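Extracellular solute-binding protein family 1 (Arthrobacter chlorophenolicus, PDB 4R2F) probably binds sugars outside the membrane for uptake by a transporter, and is seen holding the disaccharide laminaribiose. Local coordinates at residues Tyr52-Phe63 against Phe328-Leu339. Residues are numbered along the deposited sequence; the frame is centred on the assembly and turned at random.
Sequences YNDAAKKIAEGF and FVVYYLGKLKEL
The carbonyl oxygen of Ile59 takes two hydrogen bonds. The phenol of Tyr331 donates from helix 322-335, with OH 2.5 Å from Ile59 O, tilted 16° from the carbonyl plane. Gly62 N gives the second, from within its own segment. The Tyr331 ring is flanked on both faces. Phe63 CA makes a CH-pi contact over one, and Lys335 CG lies against the other. A leucine at Tyr331 would probably leave Ile59 O without its donor from the other helix and Phe63 CA without a ring to rest on. Phe63 also receives the edge of Phe328 on its face, a T-shaped pair with planes at 85°. With Tyr331 they form an aromatic cluster.

The two helices pack knobs-into-holes. Ile59 sits among Tyr332, Lys335, Glu338 and Leu339. Its CG2 stands anti to the backbone N, which directs it to the Tyr332 ring, 3.7 Å from CD1. Leu339 returns the fit among Tyr52, Ala55, Ala56 and Ile59, its CD2 lying 3.9 Å from Ala55 CB. One water bridges two phenols, its oxygen 2.7 Å from Tyr52 OH and also hydrogen-bonded to Tyr332 OH. Tyr52 OH also hydrogen-bonds Asp44.

In this solute-binding protein the Tyr52 side chain lies about 9 Å from a bound glucose unit. The axes of segments 52-61 and 328-335 run at 134° and come within 10.1 Å. Ala56 touches strands 40-44 and 70-74. Phe42 meets the rings of Phe328 and Tyr332, and helix 117-126 packs against Val329 and Leu333.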
# COMPACT_ATOMS: atom_id res chain seq x y z
N TYR A 52 -12.45 -10.86 2.94
CA TYR A 52 -11.47 -10.44 3.97
C TYR A 52 -12.21 -9.79 5.16
O TYR A 52 -11.94 -10.11 6.30
CB TYR A 52 -10.39 -9.45 3.42
CG TYR A 52 -9.78 -8.69 4.57
CD1 TYR A 52 -10.35 -7.50 5.02
CD2 TYR A 52 -8.74 -9.23 5.30
CE1 TYR A 52 -9.87 -6.85 6.14
CE2 TYR A 52 -8.24 -8.58 6.39
CZ TYR A 52 -8.81 -7.41 6.82
OH TYR A 52 -8.33 -6.79 7.93
N ASN A 53 -13.12 -8.87 4.90
CA ASN A 53 -13.78 -8.16 6.00
C ASN A 53 -14.72 -9.03 6.81
O ASN A 53 -14.80 -8.85 8.00
CB ASN A 53 -14.50 -6.93 5.50
CG ASN A 53 -13.53 -5.85 5.08
OD1 ASN A 53 -12.86 -5.20 5.92
ND2 ASN A 53 -13.44 -5.64 3.77
N ASP A 54 -15.41 -9.98 6.17
CA ASP A 54 -16.19 -11.01 6.88
C ASP A 54 -15.34 -11.78 7.89
O ASP A 54 -15.73 -11.95 9.04
CB ASP A 54 -16.80 -12.02 5.90
CG ASP A 54 -17.85 -11.42 4.99
OD1 ASP A 54 -18.47 -10.40 5.34
OD2 ASP A 54 -18.08 -11.99 3.90
N ALA A 55 -14.18 -12.24 7.44
CA ALA A 55 -13.29 -13.00 8.31
C ALA A 55 -12.71 -12.16 9.43
O ALA A 55 -12.57 -12.63 10.54
CB ALA A 55 -12.16 -13.62 7.49
N ALA A 56 -12.35 -10.92 9.13
CA ALA A 56 -11.72 -10.06 10.14
C ALA A 56 -12.78 -9.66 11.17
O ALA A 56 -12.49 -9.56 12.37
CB ALA A 56 -11.11 -8.83 9.48
N LYS A 57 -14.00 -9.43 10.71
CA LYS A 57 -15.14 -9.20 11.61
C LYS A 57 -15.29 -10.35 12.61
O LYS A 57 -15.37 -10.11 13.80
CB LYS A 57 -16.42 -9.08 10.79
CG LYS A 57 -17.67 -8.78 11.60
CD LYS A 57 -18.83 -8.54 10.65
CE LYS A 57 -20.16 -8.96 11.24
NZ LYS A 57 -20.59 -7.95 12.24
N LYS A 58 -15.31 -11.59 12.13
CA LYS A 58 -15.48 -12.75 13.03
C LYS A 58 -14.33 -12.87 14.02
O LYS A 58 -14.55 -13.14 15.20
CB LYS A 58 -15.65 -14.06 12.26
CG LYS A 58 -17.10 -14.30 11.87
CD LYS A 58 -17.23 -15.41 10.85
CE LYS A 58 -18.61 -15.42 10.20
NZ LYS A 58 -18.50 -15.72 8.75
N ILE A 59 -13.10 -12.62 13.57
CA ILE A 59 -11.97 -12.61 14.50
C ILE A 59 -12.17 -11.58 15.60
O ILE A 59 -12.10 -11.89 16.79
CB ILE A 59 -10.64 -12.40 13.75
CG1 ILE A 59 -10.34 -13.63 12.91
CG2 ILE A 59 -9.49 -12.16 14.72
CD1 ILE A 59 -9.18 -13.45 11.97
N ALA A 60 -12.46 -10.34 15.21
CA ALA A 60 -12.59 -9.24 16.16
C ALA A 60 -13.74 -9.47 17.15
O ALA A 60 -13.60 -9.24 18.34
CB ALA A 60 -12.81 -7.93 15.41
N GLU A 61 -14.87 -9.94 16.64
CA GLU A 61 -16.05 -10.11 17.46
C GLU A 61 -15.92 -11.33 18.36
O GLU A 61 -16.68 -11.48 19.31
CB GLU A 61 -17.32 -10.07 16.60
CG GLU A 61 -17.44 -8.68 15.95
CD GLU A 61 -18.74 -8.38 15.23
OE1 GLU A 61 -19.03 -7.17 15.05
OE2 GLU A 61 -19.46 -9.32 14.81
N GLY A 62 -14.89 -12.14 18.12
CA GLY A 62 -14.53 -13.25 19.00
C GLY A 62 -13.78 -12.86 20.25
O GLY A 62 -13.65 -13.66 21.18
N PHE A 63 -13.27 -11.64 20.29
CA PHE A 63 -12.53 -11.14 21.45
C PHE A 63 -13.41 -11.08 22.69
O PHE A 63 -14.55 -10.61 22.63
CB PHE A 63 -11.99 -9.74 21.17
CG PHE A 63 -11.37 -9.07 22.36
CD1 PHE A 63 -10.18 -9.53 22.88
CD2 PHE A 63 -11.98 -7.96 22.95
CE1 PHE A 63 -9.60 -8.90 23.97
CE2 PHE A 63 -11.41 -7.33 24.04
CZ PHE A 63 -10.22 -7.80 24.55
N PHE A 328 -7.02 -6.55 23.27
CA PHE A 328 -7.59 -6.77 21.96
C PHE A 328 -6.48 -6.90 20.95
O PHE A 328 -6.51 -7.82 20.13
CB PHE A 328 -8.54 -5.65 21.48
CG PHE A 328 -9.03 -5.87 20.07
CD1 PHE A 328 -10.06 -6.76 19.80
CD2 PHE A 328 -8.41 -5.25 18.99
CE1 PHE A 328 -10.48 -7.00 18.51
CE2 PHE A 328 -8.82 -5.48 17.70
CZ PHE A 328 -9.86 -6.37 17.45
N VAL A 329 -5.52 -5.98 20.99
CA VAL A 329 -4.46 -5.96 19.97
C VAL A 329 -3.63 -7.24 20.05
O VAL A 329 -3.28 -7.79 19.03
CB VAL A 329 -3.57 -4.70 20.03
CG1 VAL A 329 -2.34 -4.85 19.12
CG2 VAL A 329 -4.34 -3.44 19.66
N VAL A 330 -3.35 -7.72 21.25
CA VAL A 330 -2.55 -8.94 21.41
C VAL A 330 -3.35 -10.15 20.88
O VAL A 330 -2.82 -11.02 20.16
CB VAL A 330 -2.14 -9.12 22.88
CG1 VAL A 330 -1.47 -10.45 23.13
CG2 VAL A 330 -1.22 -7.98 23.29
N TYR A 331 -4.62 -10.18 21.23
CA TYR A 331 -5.52 -11.21 20.72
C TYR A 331 -5.55 -11.20 19.19
O TYR A 331 -5.41 -12.24 18.53
CB TYR A 331 -6.93 -11.00 21.32
CG TYR A 331 -8.03 -11.71 20.56
CD1 TYR A 331 -8.35 -13.05 20.83
CD2 TYR A 331 -8.73 -11.06 19.56
CE1 TYR A 331 -9.36 -13.70 20.12
CE2 TYR A 331 -9.73 -11.68 18.86
CZ TYR A 331 -10.04 -13.00 19.12
OH TYR A 331 -11.06 -13.56 18.38
N TYR A 332 -5.71 -10.01 18.61
CA TYR A 332 -5.89 -9.91 17.16
C TYR A 332 -4.61 -10.33 16.44
O TYR A 332 -4.66 -11.12 15.52
CB TYR A 332 -6.31 -8.51 16.76
CG TYR A 332 -6.91 -8.34 15.37
CD1 TYR A 332 -8.22 -8.75 15.09
CD2 TYR A 332 -6.20 -7.71 14.35
CE1 TYR A 332 -8.78 -8.58 13.83
CE2 TYR A 332 -6.74 -7.53 13.08
CZ TYR A 332 -8.04 -7.97 12.81
OH TYR A 332 -8.62 -7.78 11.58
N LEU A 333 -3.46 -9.84 16.89
CA LEU A 333 -2.19 -10.27 16.28
C LEU A 333 -1.99 -11.79 16.31
O LEU A 333 -1.48 -12.36 15.35
CB LEU A 333 -1.01 -9.60 16.97
CG LEU A 333 -0.88 -8.12 16.71
CD1 LEU A 333 0.11 -7.54 17.69
CD2 LEU A 333 -0.44 -7.90 15.27
N GLY A 334 -2.45 -12.42 17.38
CA GLY A 334 -2.36 -13.86 17.54
C GLY A 334 -3.21 -14.68 16.57
O GLY A 334 -2.92 -15.84 16.37
N LYS A 335 -4.24 -14.08 15.98
CA LYS A 335 -5.13 -14.77 15.04
C LYS A 335 -4.88 -14.43 13.55
O LYS A 335 -5.47 -15.05 12.63
CB LYS A 335 -6.60 -14.47 15.43
CG LYS A 335 -6.99 -14.99 16.82
CD LYS A 335 -7.87 -16.24 16.79
CE LYS A 335 -9.33 -15.89 16.53
NZ LYS A 335 -10.13 -16.97 15.89
N LEU A 336 -4.01 -13.47 13.31
CA LEU A 336 -3.69 -13.04 11.93
C LEU A 336 -3.32 -14.17 10.99
O LEU A 336 -3.67 -14.11 9.81
CB LEU A 336 -2.54 -12.02 11.92
CG LEU A 336 -2.89 -10.64 12.46
CD1 LEU A 336 -1.66 -9.78 12.30
CD2 LEU A 336 -4.09 -10.03 11.76
N LYS A 337 -2.59 -15.17 11.46
CA LYS A 337 -2.25 -16.31 10.60
C LYS A 337 -3.46 -16.90 9.86
O LYS A 337 -3.33 -17.35 8.73
CB LYS A 337 -1.55 -17.41 11.41
CG LYS A 337 -2.36 -17.98 12.56
CD LYS A 337 -1.56 -18.98 13.38
CE LYS A 337 -2.44 -19.59 14.45
NZ LYS A 337 -1.64 -20.12 15.57
N GLU A 338 -4.64 -16.87 10.47
CA GLU A 338 -5.83 -17.45 9.81
C GLU A 338 -6.16 -16.76 8.51
O GLU A 338 -6.70 -17.38 7.60
CB GLU A 338 -7.06 -17.37 10.73
CG GLU A 338 -6.96 -18.27 11.96
CD GLU A 338 -7.94 -17.91 13.06
OE1 GLU A 338 -8.94 -17.19 12.80
OE2 GLU A 338 -7.71 -18.37 14.20
N LEU A 339 -5.84 -15.46 8.40
CA LEU A 339 -6.18 -14.70 7.21
C LEU A 339 -5.32 -15.12 6.03
O LEU A 339 -5.80 -15.18 4.89
CB LEU A 339 -6.05 -13.20 7.47
CG LEU A 339 -6.99 -12.65 8.55
CD1 LEU A 339 -6.57 -11.24 8.96
CD2 LEU A 339 -8.45 -12.67 8.11
O HOH W 1 -7.08 -5.87 10.16